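Local coordinates for protein inorganic pyrophosphatase (Shewanella sp. AS-11, PDB 6LL8) that probably hydrolyses diphosphate to two phosphates, using divalent metal ions such as manganese or magnesium, at residues Met4-His9 against Ile21-Leu26; Val120-Tyr125 against Glu165-Ile170; Ser146-Phe151 against Thr158-Cys163; Lys204-Asn209 against Leu292-Gln297; Leu251-Ile256 against Glu262-Ser267. All blocks are in the same frame, centred on the assembly; numbering follows the deposited sequence. Where two conformers were deposited one is given.

Interaction 1: residues Met4-His9 against Ile21-Leu26. With MG (magnesium ion), chain C.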
# COMPACT_ATOMS: atom_id res chain seq x y z
N MET A 4 14.26 -5.15 -17.16
CA MET A 4 13.90 -4.22 -16.08
C MET A 4 13.32 -5.01 -14.92
O MET A 4 12.77 -6.10 -15.12
CB MET A 4 12.90 -3.17 -16.57
CG MET A 4 11.48 -3.70 -16.77
SD MET A 4 10.34 -2.49 -17.43
CE MET A 4 10.69 -2.68 -19.18
N TYR A 5 13.41 -4.44 -13.74
CA TYR A 5 12.72 -4.98 -12.56
C TYR A 5 11.53 -4.10 -12.26
O TYR A 5 11.64 -2.88 -12.19
CB TYR A 5 13.66 -5.05 -11.37
CG TYR A 5 14.69 -6.13 -11.52
CD1 TYR A 5 14.42 -7.41 -11.11
CD2 TYR A 5 15.93 -5.86 -12.04
CE1 TYR A 5 15.34 -8.43 -11.25
CE2 TYR A 5 16.87 -6.87 -12.18
CZ TYR A 5 16.58 -8.15 -11.79
OH TYR A 5 17.51 -9.14 -11.91
N VAL A 6 10.40 -4.74 -12.03
CA VAL A 6 9.13 -4.08 -11.68
C VAL A 6 8.90 -4.30 -10.20
O VAL A 6 8.81 -5.47 -9.78
CB VAL A 6 7.98 -4.62 -12.53
CG1 VAL A 6 6.73 -3.79 -12.24
CG2 VAL A 6 8.31 -4.61 -14.01
N VAL A 7 8.87 -3.25 -9.40
CA VAL A 7 8.91 -3.44 -7.93
C VAL A 7 8.13 -2.32 -7.24
O VAL A 7 8.28 -1.13 -7.54
CB VAL A 7 10.33 -3.60 -7.43
CG1 VAL A 7 11.15 -2.38 -7.69
CG2 VAL A 7 10.38 -3.95 -5.97
N GLY A 8 7.34 -2.76 -6.28
CA GLY A 8 6.54 -1.86 -5.45
C GLY A 8 7.24 -1.45 -4.18
O GLY A 8 8.45 -1.55 -4.04
N HIS A 9 6.46 -0.91 -3.25
CA HIS A 9 7.07 -0.30 -2.07
C HIS A 9 7.69 -1.32 -1.14
O HIS A 9 7.25 -2.48 -1.05
CB HIS A 9 6.10 0.65 -1.33
CG HIS A 9 4.74 0.13 -0.98
ND1 HIS A 9 4.49 -0.75 0.06
CD2 HIS A 9 3.52 0.43 -1.50
CE1 HIS A 9 3.16 -0.96 0.11
NE2 HIS A 9 2.54 -0.26 -0.84
N ILE A 21 3.62 -8.20 -10.72
CA ILE A 21 3.38 -9.40 -11.56
C ILE A 21 2.64 -8.96 -12.82
O ILE A 21 3.01 -9.35 -13.94
CB ILE A 21 2.59 -10.45 -10.78
CG1 ILE A 21 3.41 -11.01 -9.63
CG2 ILE A 21 2.14 -11.56 -11.72
CD1 ILE A 21 2.64 -11.90 -8.67
N ALA A 22 1.58 -8.19 -12.67
CA ALA A 22 0.72 -7.82 -13.80
C ALA A 22 1.48 -6.93 -14.79
O ALA A 22 1.36 -7.13 -16.02
CB ALA A 22 -0.52 -7.12 -13.29
N LEU A 23 2.25 -5.96 -14.32
CA LEU A 23 2.98 -5.08 -15.25
C LEU A 23 4.14 -5.83 -15.86
O LEU A 23 4.41 -5.63 -17.06
CB LEU A 23 3.41 -3.81 -14.55
CG LEU A 23 4.20 -2.84 -15.42
CD1 LEU A 23 3.50 -2.46 -16.70
CD2 LEU A 23 4.57 -1.59 -14.62
N ALA A 24 4.85 -6.69 -15.12
CA ALA A 24 5.94 -7.46 -15.77
C ALA A 24 5.37 -8.30 -16.91
O ALA A 24 5.99 -8.42 -17.97
CB ALA A 24 6.67 -8.32 -14.78
N TYR A 25 4.21 -8.92 -16.72
CA TYR A 25 3.61 -9.74 -17.79
C TYR A 25 3.36 -8.86 -19.00
O TYR A 25 3.68 -9.22 -20.14
CB TYR A 25 2.33 -10.40 -17.29
CG TYR A 25 1.65 -11.21 -18.38
CD1 TYR A 25 2.04 -12.49 -18.68
CD2 TYR A 25 0.66 -10.65 -19.14
CE1 TYR A 25 1.41 -13.18 -19.70
CE2 TYR A 25 0.05 -11.29 -20.20
CZ TYR A 25 0.42 -12.59 -20.47
OH TYR A 25 -0.18 -13.28 -21.51
N LEU A 26 2.73 -7.71 -18.80
CA LEU A 26 2.41 -6.78 -19.91
C LEU A 26 3.70 -6.38 -20.63
O LEU A 26 3.73 -6.44 -21.87
CB LEU A 26 1.71 -5.56 -19.34
CG LEU A 26 1.46 -4.43 -20.34
CD1 LEU A 26 0.66 -4.90 -21.54
CD2 LEU A 26 0.80 -3.27 -19.65
MG MG C . 0.46 -0.34 -1.60
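Val6 forks against helix 21-26, and its two methyls meet different residues. CG1 stands anti to the backbone N (chi1 -174°) and meets Leu23, lying 3.9 Å from CD2 of Leu23 and almost as near its CB; the two side chains cross at about a right angle, so a methyl rests against the flank of the leucine. The other branch, CG2, approaches the helix surface at Ala24, 4.1 Å from both CA and CB of Ala24, where the short side chain lets the strand come close: the CA atoms of Val6 and Ala24 are 6.2 Å apart. This is the first strand-to-helix step of the beta-alpha-beta unit formed by strand 4-7, helix 14-29 and strand 34-38 in the parallel sheet of the DHH domain. Leu23 also packs on Tyr70 and on Met124 of helix 117-128, while Ala24 touches Ala34 and Ala36. Beyond the strand the chain delivers His9, whose NE2 binds a magnesium ion at 2.2 Å; Asp13 and Asp73 bind the same ion.

Interaction 2: residues Val120-Tyr125 against Glu165-Ile170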
# COMPACT_ATOMS: atom_id res chain seq x y z
N VAL A 120 -4.75 1.46 -12.81
CA VAL A 120 -3.91 2.14 -13.83
C VAL A 120 -3.22 1.08 -14.70
O VAL A 120 -3.12 1.24 -15.92
CB VAL A 120 -2.90 3.08 -13.17
CG1 VAL A 120 -2.18 3.88 -14.26
CG2 VAL A 120 -3.57 4.01 -12.18
N ILE A 121 -2.72 -0.01 -14.13
CA ILE A 121 -2.10 -1.06 -14.95
C ILE A 121 -3.13 -1.62 -15.92
O ILE A 121 -2.78 -1.88 -17.06
CB ILE A 121 -1.46 -2.12 -14.04
CG1 ILE A 121 -0.33 -1.50 -13.22
CG2 ILE A 121 -0.97 -3.29 -14.86
CD1 ILE A 121 0.21 -2.39 -12.12
N LYS A 122 -4.39 -1.76 -15.53
CA LYS A 122 -5.42 -2.22 -16.49
C LYS A 122 -5.51 -1.22 -17.64
O LYS A 122 -5.63 -1.64 -18.80
CB LYS A 122 -6.73 -2.44 -15.76
CG LYS A 122 -7.70 -3.35 -16.46
CD LYS A 122 -8.48 -2.77 -17.52
CE LYS A 122 -9.47 -3.82 -18.05
NZ LYS A 122 -10.28 -3.17 -19.08
N MET A 123 -5.45 0.06 -17.35
CA MET A 123 -5.45 1.09 -18.42
C MET A 123 -4.26 0.89 -19.34
O MET A 123 -4.39 1.13 -20.55
CB MET A 123 -5.38 2.51 -17.84
CG MET A 123 -6.61 2.93 -17.09
SD MET A 123 -6.23 4.50 -16.24
CE MET A 123 -7.75 4.76 -15.33
N MET A 124 -3.13 0.46 -18.81
CA MET A 124 -1.96 0.18 -19.67
C MET A 124 -2.22 -1.02 -20.58
O MET A 124 -1.91 -0.96 -21.79
CB MET A 124 -0.73 -0.03 -18.80
CG MET A 124 -0.37 1.16 -17.96
SD MET A 124 0.98 0.89 -16.79
CE MET A 124 2.36 0.86 -17.91
N TYR A 125 -2.81 -2.08 -20.07
CA TYR A 125 -3.17 -3.22 -20.92
C TYR A 125 -4.09 -2.74 -22.04
O TYR A 125 -3.92 -3.16 -23.19
CB TYR A 125 -3.87 -4.34 -20.16
CG TYR A 125 -2.95 -5.29 -19.44
CD1 TYR A 125 -2.51 -5.08 -18.14
CD2 TYR A 125 -2.67 -6.51 -20.02
CE1 TYR A 125 -1.72 -6.00 -17.49
CE2 TYR A 125 -1.87 -7.45 -19.38
CZ TYR A 125 -1.41 -7.21 -18.09
OH TYR A 125 -0.65 -8.17 -17.47
N GLU A 165 -15.20 -4.93 -12.19
CA GLU A 165 -16.26 -5.67 -12.91
C GLU A 165 -15.66 -6.36 -14.14
O GLU A 165 -15.98 -7.53 -14.42
CB GLU A 165 -17.38 -4.71 -13.27
CG GLU A 165 -18.17 -4.26 -12.05
CD GLU A 165 -19.17 -3.15 -12.29
OE1 GLU A 165 -19.07 -2.48 -13.35
OE2 GLU A 165 -19.97 -2.90 -11.37
N ALA A 166 -14.85 -5.64 -14.92
CA ALA A 166 -14.27 -6.21 -16.16
C ALA A 166 -13.30 -7.35 -15.82
O ALA A 166 -13.32 -8.41 -16.45
CB ALA A 166 -13.55 -5.14 -16.93
N LEU A 167 -12.46 -7.13 -14.80
CA LEU A 167 -11.48 -8.17 -14.42
C LEU A 167 -12.16 -9.39 -13.82
O LEU A 167 -11.69 -10.51 -14.06
CB LEU A 167 -10.45 -7.59 -13.44
CG LEU A 167 -9.55 -6.53 -14.03
CD1 LEU A 167 -8.82 -5.81 -12.89
CD2 LEU A 167 -8.54 -7.10 -15.01
N ALA A 168 -13.20 -9.20 -13.02
CA ALA A 168 -13.92 -10.33 -12.42
C ALA A 168 -14.49 -11.21 -13.53
O ALA A 168 -14.42 -12.42 -13.43
CB ALA A 168 -15.03 -9.86 -11.52
N GLU A 169 -15.02 -10.60 -14.59
CA GLU A 169 -15.58 -11.39 -15.74
C GLU A 169 -14.45 -12.19 -16.37
O GLU A 169 -14.61 -13.38 -16.62
CB GLU A 169 -16.27 -10.44 -16.72
CG GLU A 169 -16.88 -11.10 -17.94
CD GLU A 169 -17.63 -10.15 -18.86
OE1 GLU A 169 -16.96 -9.36 -19.48
OE2 GLU A 169 -18.87 -10.24 -18.97
N ILE A 170 -13.29 -11.58 -16.61
CA ILE A 170 -12.15 -12.29 -17.24
C ILE A 170 -11.68 -13.42 -16.34
O ILE A 170 -11.34 -14.50 -16.81
CB ILE A 170 -11.02 -11.30 -17.56
CG1 ILE A 170 -11.46 -10.29 -18.60
CG2 ILE A 170 -9.77 -12.04 -18.00
CD1 ILE A 170 -10.57 -9.08 -18.69
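The ammonium NZ of Lys122 forms a salt bridge with OD1 of Asp126, one turn further along its own helix, while the carbon part of the same side chain faces helix 165-170. The contact is helix-to-helix packing between 117-128 and 158-171, and it is light: 119 Å² is buried in all, and the nearest CA atoms, those of Lys122 and Leu167, are 8.7 Å apart. Lys122 carries one side of it. Its chain leaves the backbone with CG anti to N and then bends at chi2 (-81°), which turns NZ away from the line of the first carbons and to within 4.4 Å of CB of Ala166. Leu167 comes from the other helix, running past Lys122 in the opposite direction, and is itself buried against Ile144 of helix 134-147 and Ile132. Farther along helix 117-128, OH of Tyr125 hydrogen-bonds to Ala22 O, tying this helix to helix 14-29. The closest approach between the two segments is apolar, Lys122 CG to Leu167 CD2 at 4.1 Å.

Interaction 3: residues Ser146-Phe151 against Thr158-Cys163. With MG (magnesium ion), chain D; MG (magnesium ion), chain F; 2PN (imidodiphosphoric acid), chain I.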
# COMPACT_ATOMS: atom_id res chain seq x y z
N SER A 146 -8.86 -4.79 -2.46
CA SER A 146 -8.12 -4.53 -1.21
C SER A 146 -7.89 -3.03 -1.05
O SER A 146 -8.23 -2.46 -0.00
CB SER A 146 -6.83 -5.30 -1.21
OG SER A 146 -6.23 -5.16 0.05
N ASP A 147 -7.28 -2.41 -2.05
CA ASP A 147 -6.95 -0.97 -1.93
C ASP A 147 -8.18 -0.11 -1.76
O ASP A 147 -8.12 0.89 -1.05
CB ASP A 147 -6.18 -0.51 -3.16
CG ASP A 147 -4.68 -0.52 -2.97
OD1 ASP A 147 -4.22 -1.37 -2.23
OD2 ASP A 147 -3.96 0.25 -3.65
N THR A 148 -9.29 -0.47 -2.38
CA THR A 148 -10.51 0.32 -2.27
C THR A 148 -11.38 -0.11 -1.09
O THR A 148 -12.44 0.49 -0.90
CB THR A 148 -11.35 0.28 -3.53
OG1 THR A 148 -11.90 -1.01 -3.74
CG2 THR A 148 -10.61 0.78 -4.75
N VAL A 149 -10.95 -1.09 -0.33
CA VAL A 149 -11.74 -1.57 0.83
C VAL A 149 -13.14 -1.96 0.33
O VAL A 149 -14.17 -1.51 0.85
CB VAL A 149 -11.73 -0.62 2.03
CG1 VAL A 149 -12.31 -1.32 3.26
CG2 VAL A 149 -10.33 -0.11 2.32
N ILE A 150 -13.18 -2.81 -0.68
CA ILE A 150 -14.47 -3.29 -1.24
C ILE A 150 -15.32 -2.08 -1.62
O ILE A 150 -16.54 -2.05 -1.40
CB ILE A 150 -15.21 -4.26 -0.30
CG1 ILE A 150 -14.30 -5.10 0.60
CG2 ILE A 150 -16.11 -5.14 -1.15
CD1 ILE A 150 -15.03 -5.97 1.62
N PHE A 151 -14.68 -1.09 -2.23
CA PHE A 151 -15.31 0.14 -2.76
C PHE A 151 -15.70 1.12 -1.64
O PHE A 151 -16.28 2.17 -1.96
CB PHE A 151 -16.49 -0.12 -3.69
CG PHE A 151 -16.27 -1.14 -4.77
CD1 PHE A 151 -15.05 -1.33 -5.39
CD2 PHE A 151 -17.36 -1.81 -5.27
CE1 PHE A 151 -14.92 -2.22 -6.43
CE2 PHE A 151 -17.23 -2.70 -6.33
CZ PHE A 151 -16.00 -2.90 -6.90
N THR A 158 -15.17 5.55 -9.95
CA THR A 158 -15.91 4.77 -10.96
C THR A 158 -14.95 3.90 -11.78
O THR A 158 -15.27 2.77 -12.10
CB THR A 158 -16.70 5.70 -11.88
OG1 THR A 158 -17.55 6.51 -11.04
CG2 THR A 158 -17.49 4.92 -12.89
N ALA A 159 -13.77 4.43 -12.09
CA ALA A 159 -12.79 3.64 -12.87
C ALA A 159 -12.40 2.36 -12.14
O ALA A 159 -12.25 1.33 -12.77
CB ALA A 159 -11.58 4.44 -13.20
N ASP A 160 -12.24 2.44 -10.82
CA ASP A 160 -11.86 1.24 -10.05
C ASP A 160 -12.98 0.20 -10.08
O ASP A 160 -12.72 -0.99 -10.22
CB ASP A 160 -11.55 1.58 -8.59
CG ASP A 160 -10.40 2.55 -8.45
OD1 ASP A 160 -9.23 2.13 -8.66
OD2 ASP A 160 -10.67 3.75 -8.15
N ILE A 161 -14.22 0.65 -9.94
CA ILE A 161 -15.39 -0.26 -9.93
C ILE A 161 -15.51 -0.92 -11.29
O ILE A 161 -15.67 -2.16 -11.37
CB ILE A 161 -16.65 0.48 -9.51
CG1 ILE A 161 -16.52 0.99 -8.08
CG2 ILE A 161 -17.85 -0.44 -9.67
CD1 ILE A 161 -17.62 1.90 -7.62
N ARG A 162 -15.45 -0.13 -12.36
CA ARG A 162 -15.56 -0.69 -13.72
C ARG A 162 -14.42 -1.67 -13.96
O ARG A 162 -14.63 -2.71 -14.59
CB ARG A 162 -15.53 0.43 -14.75
CG ARG A 162 -16.75 1.34 -14.76
CD ARG A 162 -16.78 2.27 -15.97
NE ARG A 162 -15.50 2.96 -16.16
CZ ARG A 162 -15.22 4.21 -15.81
NH1 ARG A 162 -16.15 4.99 -15.30
NH2 ARG A 162 -14.01 4.70 -16.01
N CYS A 163 -13.23 -1.35 -13.47
CA CYS A 163 -12.09 -2.25 -13.65
C CYS A 163 -12.34 -3.58 -12.93
O CYS A 163 -12.11 -4.65 -13.51
CB CYS A 163 -10.90 -1.45 -13.17
SG CYS A 163 -9.38 -2.29 -13.60
MG MG D . -1.93 0.93 -3.77
MG MG F . -2.56 -1.25 -0.79
P1 2PN I . -1.58 1.83 -0.74
O1 2PN I . -0.13 1.37 -0.84
O2 2PN I . -2.44 0.87 0.04
O3 2PN I . -2.15 2.13 -2.12
N1 2PN I . -1.57 3.26 0.07
P2 2PN I . -2.07 3.76 1.56
O4 2PN I . -0.85 4.46 2.15
O5 2PN I . -2.43 2.53 2.38
O6 2PN I . -3.23 4.70 1.37
O HOH W 1 -3.56 -1.39 1.36
O HOH W 2 -2.89 -3.55 -1.40
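CG1 of Ile161 sits almost exactly over the centre of the Phe151 ring, 3.8 Å from the centroid and 6° off the ring normal, a CH-pi contact; CG2 of Ile161 meets the same ring near CE2 and CZ. Replacing Phe151 with an alanine would probably open a gap beside Ile161, whose CG1 would lose the aromatic face it rests on. Alongside, the CG2 methyl of Thr148 lies 4.0 Å from CB of Asp160. Thr148 OG1, set between the backbone N and the carbonyl carbon (chi1 68°), turns back to accept from Phe151 N at 3.2 Å, an ST motif, and also bonds to Ile144 O. The carboxylate of Asp160 is held by hydrogen bonds, OD1 to Thr119 OG1 and OD2 to Thr157 OG1 and Gly115 N. Val149, with positive phi, ends helix 134-147 in a Schellman motif. There Asp147 bridges two magnesium ions, OD2 binding one at 2.1 Å, OD1 the other at 2.2 Å, each also holding an imidodiphosphate oxygen: the multinuclear metal site of a DHH-family pyrophosphatase.

Interaction 4: residues Lys204-Asn209 against Leu292-Gln297. With 2PN (imidodiphosphoric acid), chain I.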
# COMPACT_ATOMS: atom_id res chain seq x y z
N LYS A 204 4.69 2.34 6.55
CA LYS A 204 5.43 3.18 5.62
C LYS A 204 6.08 4.33 6.38
O LYS A 204 5.45 4.93 7.24
CB LYS A 204 4.52 3.77 4.55
CG LYS A 204 3.91 2.72 3.64
CD LYS A 204 2.93 3.34 2.65
CE LYS A 204 2.32 2.30 1.72
NZ LYS A 204 1.38 2.94 0.79
N ASP A 205 7.30 4.64 6.00
CA ASP A 205 7.99 5.86 6.42
C ASP A 205 7.76 6.96 5.39
O ASP A 205 7.75 6.71 4.17
CB ASP A 205 9.48 5.64 6.63
CG ASP A 205 9.85 5.07 7.98
OD1 ASP A 205 9.23 5.48 8.98
OD2 ASP A 205 10.76 4.23 8.05
N PHE A 206 7.64 8.16 5.90
CA PHE A 206 7.46 9.40 5.13
C PHE A 206 8.48 10.41 5.59
O PHE A 206 8.63 10.63 6.80
CB PHE A 206 6.07 9.98 5.35
CG PHE A 206 4.97 9.06 4.87
CD1 PHE A 206 4.46 8.07 5.69
CD2 PHE A 206 4.50 9.15 3.57
CE1 PHE A 206 3.50 7.19 5.25
CE2 PHE A 206 3.52 8.28 3.13
CZ PHE A 206 3.03 7.29 3.96
N ASN A 207 9.10 11.08 4.64
CA ASN A 207 9.90 12.30 4.92
C ASN A 207 8.97 13.50 4.76
O ASN A 207 8.56 13.81 3.62
CB ASN A 207 11.07 12.37 3.96
CG ASN A 207 11.92 13.57 4.19
OD1 ASN A 207 11.60 14.42 4.99
ND2 ASN A 207 13.00 13.64 3.45
N MET A 208 8.58 14.11 5.87
CA MET A 208 7.67 15.28 5.85
C MET A 208 8.46 16.51 6.27
O MET A 208 8.70 16.70 7.45
CB MET A 208 6.48 15.02 6.76
CG MET A 208 5.66 13.82 6.28
SD MET A 208 4.10 13.70 7.17
CE MET A 208 3.29 12.39 6.27
N ASN A 209 8.95 17.25 5.27
CA ASN A 209 9.76 18.47 5.50
C ASN A 209 10.95 18.13 6.42
O ASN A 209 11.26 18.92 7.32
CB ASN A 209 8.86 19.59 6.02
CG ASN A 209 9.52 20.93 5.87
OD1 ASN A 209 10.46 21.07 5.09
ND2 ASN A 209 9.05 21.90 6.64
N LEU A 292 -10.57 5.82 6.53
CA LEU A 292 -10.12 4.52 5.97
C LEU A 292 -8.77 4.65 5.29
O LEU A 292 -8.02 3.66 5.28
CB LEU A 292 -11.15 3.95 4.97
CG LEU A 292 -12.46 3.46 5.57
CD1 LEU A 292 -13.46 3.14 4.45
CD2 LEU A 292 -12.26 2.24 6.45
N SER A 293 -8.53 5.74 4.58
CA SER A 293 -7.42 5.87 3.62
C SER A 293 -6.23 6.64 4.19
O SER A 293 -6.37 7.83 4.54
CB SER A 293 -7.91 6.60 2.41
OG SER A 293 -6.83 6.93 1.55
N ARG A 294 -5.08 6.00 4.23
CA ARG A 294 -3.85 6.71 4.64
C ARG A 294 -3.49 7.76 3.60
O ARG A 294 -3.25 8.93 3.95
CB ARG A 294 -2.76 5.67 4.91
CG ARG A 294 -1.39 6.26 5.26
CD ARG A 294 -0.40 5.24 5.76
NE ARG A 294 -0.31 4.12 4.86
CZ ARG A 294 -0.00 2.87 5.19
NH1 ARG A 294 0.53 2.58 6.36
NH2 ARG A 294 -0.23 1.90 4.32
N LYS A 295 -3.45 7.40 2.31
CA LYS A 295 -2.99 8.37 1.29
C LYS A 295 -3.92 9.58 1.20
O LYS A 295 -3.43 10.65 0.87
CB LYS A 295 -2.83 7.73 -0.10
CG LYS A 295 -4.14 7.38 -0.80
CD LYS A 295 -3.96 6.92 -2.25
CE LYS A 295 -3.12 5.68 -2.44
NZ LYS A 295 -3.68 4.50 -1.73
N LYS A 296 -5.22 9.43 1.45
CA LYS A 296 -6.16 10.53 1.18
C LYS A 296 -6.57 11.26 2.45
O LYS A 296 -6.79 12.47 2.42
CB LYS A 296 -7.37 10.02 0.42
CG LYS A 296 -8.34 11.06 -0.07
CD LYS A 296 -9.41 10.47 -0.96
CE LYS A 296 -10.50 11.44 -1.35
NZ LYS A 296 -9.98 12.56 -2.14
N GLN A 297 -6.69 10.55 3.57
CA GLN A 297 -7.28 11.11 4.79
C GLN A 297 -6.27 11.30 5.91
O GLN A 297 -6.61 11.94 6.89
CB GLN A 297 -8.44 10.25 5.27
CG GLN A 297 -9.59 10.17 4.26
CD GLN A 297 -10.62 9.19 4.71
OE1 GLN A 297 -10.41 7.97 4.70
NE2 GLN A 297 -11.75 9.69 5.17
P1 2PN I . -1.58 1.83 -0.74
O1 2PN I . -0.13 1.37 -0.84
O2 2PN I . -2.44 0.87 0.04
O3 2PN I . -2.15 2.13 -2.12
N1 2PN I . -1.57 3.26 0.07
P2 2PN I . -2.07 3.76 1.56
O4 2PN I . -0.85 4.46 2.15
O5 2PN I . -2.43 2.53 2.38
O6 2PN I . -3.23 4.70 1.37
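The guanidinium of Arg294 carries CD of Lys204 over one face, 3.7 Å above the plane, while O4 of the imidodiphosphate lies at its edge. NE gives O4 a nearly straight bond (2.8 Å, 174°), and NH2 reaches O5 at 3.0 Å. A bend at chi3 (51°) turns this edge to the ligand, and a salt bridge from NH2 to Asp202 steadies it. The ring of Phe206 approaches obliquely, with CZ 4.4 Å from Arg294 CD. Lys204, extended beyond CG, crosses the arginine, its NZ donating to O4 at 3.0 Å and O1 at 2.7 Å and bridging the P1 and P2 phosphoryl groups. Lys295 does likewise with NZ to O6 and O3. With a leucine in place of Arg294, O4 and O5 would probably lose these donors, leaving the P2 end less firmly held. Ser293 N-caps the helix, its OG accepting from Lys296 N. This basic wall of the pocket is built from edge strand 203-208 of the DHHA2 sheet and the N-terminus of helix 294-307, with Phe206 packed on Val299.

Interaction 5: residues Leu251-Ile256 against Glu262-Ser267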
# COMPACT_ATOMS: atom_id res chain seq x y z
N LEU A 251 -0.07 4.60 14.39
CA LEU A 251 -0.64 3.28 14.00
C LEU A 251 -2.14 3.44 13.89
O LEU A 251 -2.80 3.73 14.89
CB LEU A 251 -0.24 2.18 14.97
CG LEU A 251 -0.80 0.79 14.66
CD1 LEU A 251 -0.31 0.28 13.32
CD2 LEU A 251 -0.44 -0.19 15.76
N LEU A 252 -2.66 3.21 12.71
CA LEU A 252 -4.10 3.23 12.43
C LEU A 252 -4.69 1.86 12.65
O LEU A 252 -4.28 0.89 12.00
CB LEU A 252 -4.33 3.63 10.97
CG LEU A 252 -3.92 5.05 10.59
CD1 LEU A 252 -3.61 5.10 9.10
CD2 LEU A 252 -5.01 6.04 10.94
N LEU A 253 -5.63 1.78 13.57
CA LEU A 253 -6.44 0.55 13.78
C LEU A 253 -7.77 0.85 13.08
O LEU A 253 -8.57 1.66 13.55
CB LEU A 253 -6.62 0.28 15.27
CG LEU A 253 -5.34 0.23 16.10
CD1 LEU A 253 -5.69 -0.06 17.55
CD2 LEU A 253 -4.36 -0.80 15.57
N THR A 254 -7.95 0.27 11.90
CA THR A 254 -9.01 0.68 10.97
C THR A 254 -10.08 -0.39 10.93
O THR A 254 -9.82 -1.52 10.58
CB THR A 254 -8.43 0.93 9.59
OG1 THR A 254 -7.46 1.98 9.69
CG2 THR A 254 -9.51 1.28 8.60
N ASP A 255 -11.31 -0.00 11.29
CA ASP A 255 -12.48 -0.90 11.26
C ASP A 255 -13.20 -0.64 9.96
O ASP A 255 -13.74 0.46 9.75
CB ASP A 255 -13.33 -0.59 12.49
CG ASP A 255 -14.51 -1.52 12.65
OD1 ASP A 255 -15.19 -1.75 11.65
OD2 ASP A 255 -14.69 -2.05 13.81
N ILE A 256 -13.20 -1.63 9.08
CA ILE A 256 -13.77 -1.44 7.73
C ILE A 256 -15.29 -1.49 7.74
O ILE A 256 -15.88 -1.10 6.74
CB ILE A 256 -13.18 -2.39 6.71
CG1 ILE A 256 -13.63 -3.83 6.89
CG2 ILE A 256 -11.67 -2.25 6.66
CD1 ILE A 256 -13.83 -4.59 5.62
N GLU A 262 -8.99 4.16 14.84
CA GLU A 262 -8.35 4.69 16.05
C GLU A 262 -6.87 4.87 15.72
O GLU A 262 -6.24 3.88 15.31
CB GLU A 262 -8.56 3.74 17.22
CG GLU A 262 -7.97 4.32 18.49
CD GLU A 262 -8.23 3.55 19.75
OE1 GLU A 262 -8.01 2.36 19.72
OE2 GLU A 262 -8.60 4.19 20.73
N MET A 263 -6.34 6.03 15.94
CA MET A 263 -4.92 6.27 15.72
C MET A 263 -4.19 6.28 17.04
O MET A 263 -4.55 7.03 17.94
CB MET A 263 -4.69 7.59 14.99
CG MET A 263 -3.24 7.84 14.63
SD MET A 263 -2.93 9.48 13.93
CE MET A 263 -3.36 9.16 12.22
N LEU A 264 -3.16 5.46 17.14
CA LEU A 264 -2.21 5.45 18.27
C LEU A 264 -1.05 6.35 17.86
O LEU A 264 -0.53 6.19 16.73
CB LEU A 264 -1.73 4.03 18.57
CG LEU A 264 -2.81 2.96 18.74
CD1 LEU A 264 -2.18 1.61 19.06
CD2 LEU A 264 -3.82 3.35 19.78
N VAL A 265 -0.60 7.24 18.74
CA VAL A 265 0.37 8.29 18.37
C VAL A 265 1.49 8.34 19.40
O VAL A 265 1.21 8.53 20.60
CB VAL A 265 -0.34 9.66 18.31
CG1 VAL A 265 0.65 10.77 17.97
CG2 VAL A 265 -1.52 9.65 17.34
N VAL A 266 2.71 8.31 18.92
CA VAL A 266 3.89 8.77 19.71
C VAL A 266 4.62 9.79 18.86
O VAL A 266 4.88 9.53 17.70
CB VAL A 266 4.78 7.59 20.14
CG1 VAL A 266 4.04 6.72 21.13
CG2 VAL A 266 5.27 6.76 18.97
N SER A 267 4.84 10.97 19.39
CA SER A 267 5.35 12.08 18.56
C SER A 267 6.18 13.04 19.39
O SER A 267 5.81 13.35 20.53
CB SER A 267 4.20 12.81 17.95
OG SER A 267 4.63 13.83 17.07
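From CB outward, Leu253 rises from the sheet beside Glu262: CB lies 3.6 Å from Glu262 O, CG slightly farther from the same oxygen. With CG anti to the carbonyl carbon (chi1 -53°), CD1 is carried to OE1 of Glu262 at 4.0 Å and to CD1 of Leu264 at 4.2 Å. Leu251 and Leu264 share this face, lying side by side and pointing the same way. On the other face CD2 of Leu252 meets CE of Met263 at 3.8 Å. The two strands form a beta hairpin, antiparallel at 167°. Leu251-Leu264 and Leu253-Glu262 are hydrogen-bonded pairs, the latter including Leu253 N to Glu262 O (2.8 Å, 173°); Leu252-Met263 between them is a non-hydrogen-bonded pair, where CA of Met263 makes a CA-H...O contact with Leu251 O at 3.4 Å. Glu262 OE1 is taken by a salt bridge to Lys230. Within the mixed sheet, strand 211-220 flanks the hairpin beside 248-255 and strand 285-289 beside 260-267; helix 230-243 covers Leu264, and helix 272-277 covers Met263.

The imidodiphosphate is bound by residues of both the DHH and the DHHA2 ranges. Interactions 1 and 3 supply metal ligands, His9 and Asp147, and interaction 4 closes over the ligand with basic side chains; His9 NE2 lies 3.6 Å from Lys204 CE, although the centres of interactions 1 and 4 are 23 Å apart. Interaction 2 lies farther from the site, the Leu167 side chain being about 13 Å from a magnesium ion. It joins interaction 1 through the Tyr125 hydroxyl on Ala22 O, 2.7 Å, and shares helix 158-171 with interaction 3, their centres 11 Å apart. In interaction 5 the Leu252 side chain is about 7 Å from the imidodiphosphate; Thr254 CG2 packs on Leu292 CD2 of interaction 4, and Ile256 CG2 on Val149 CG1 of interaction 3, both at 3.6 Å.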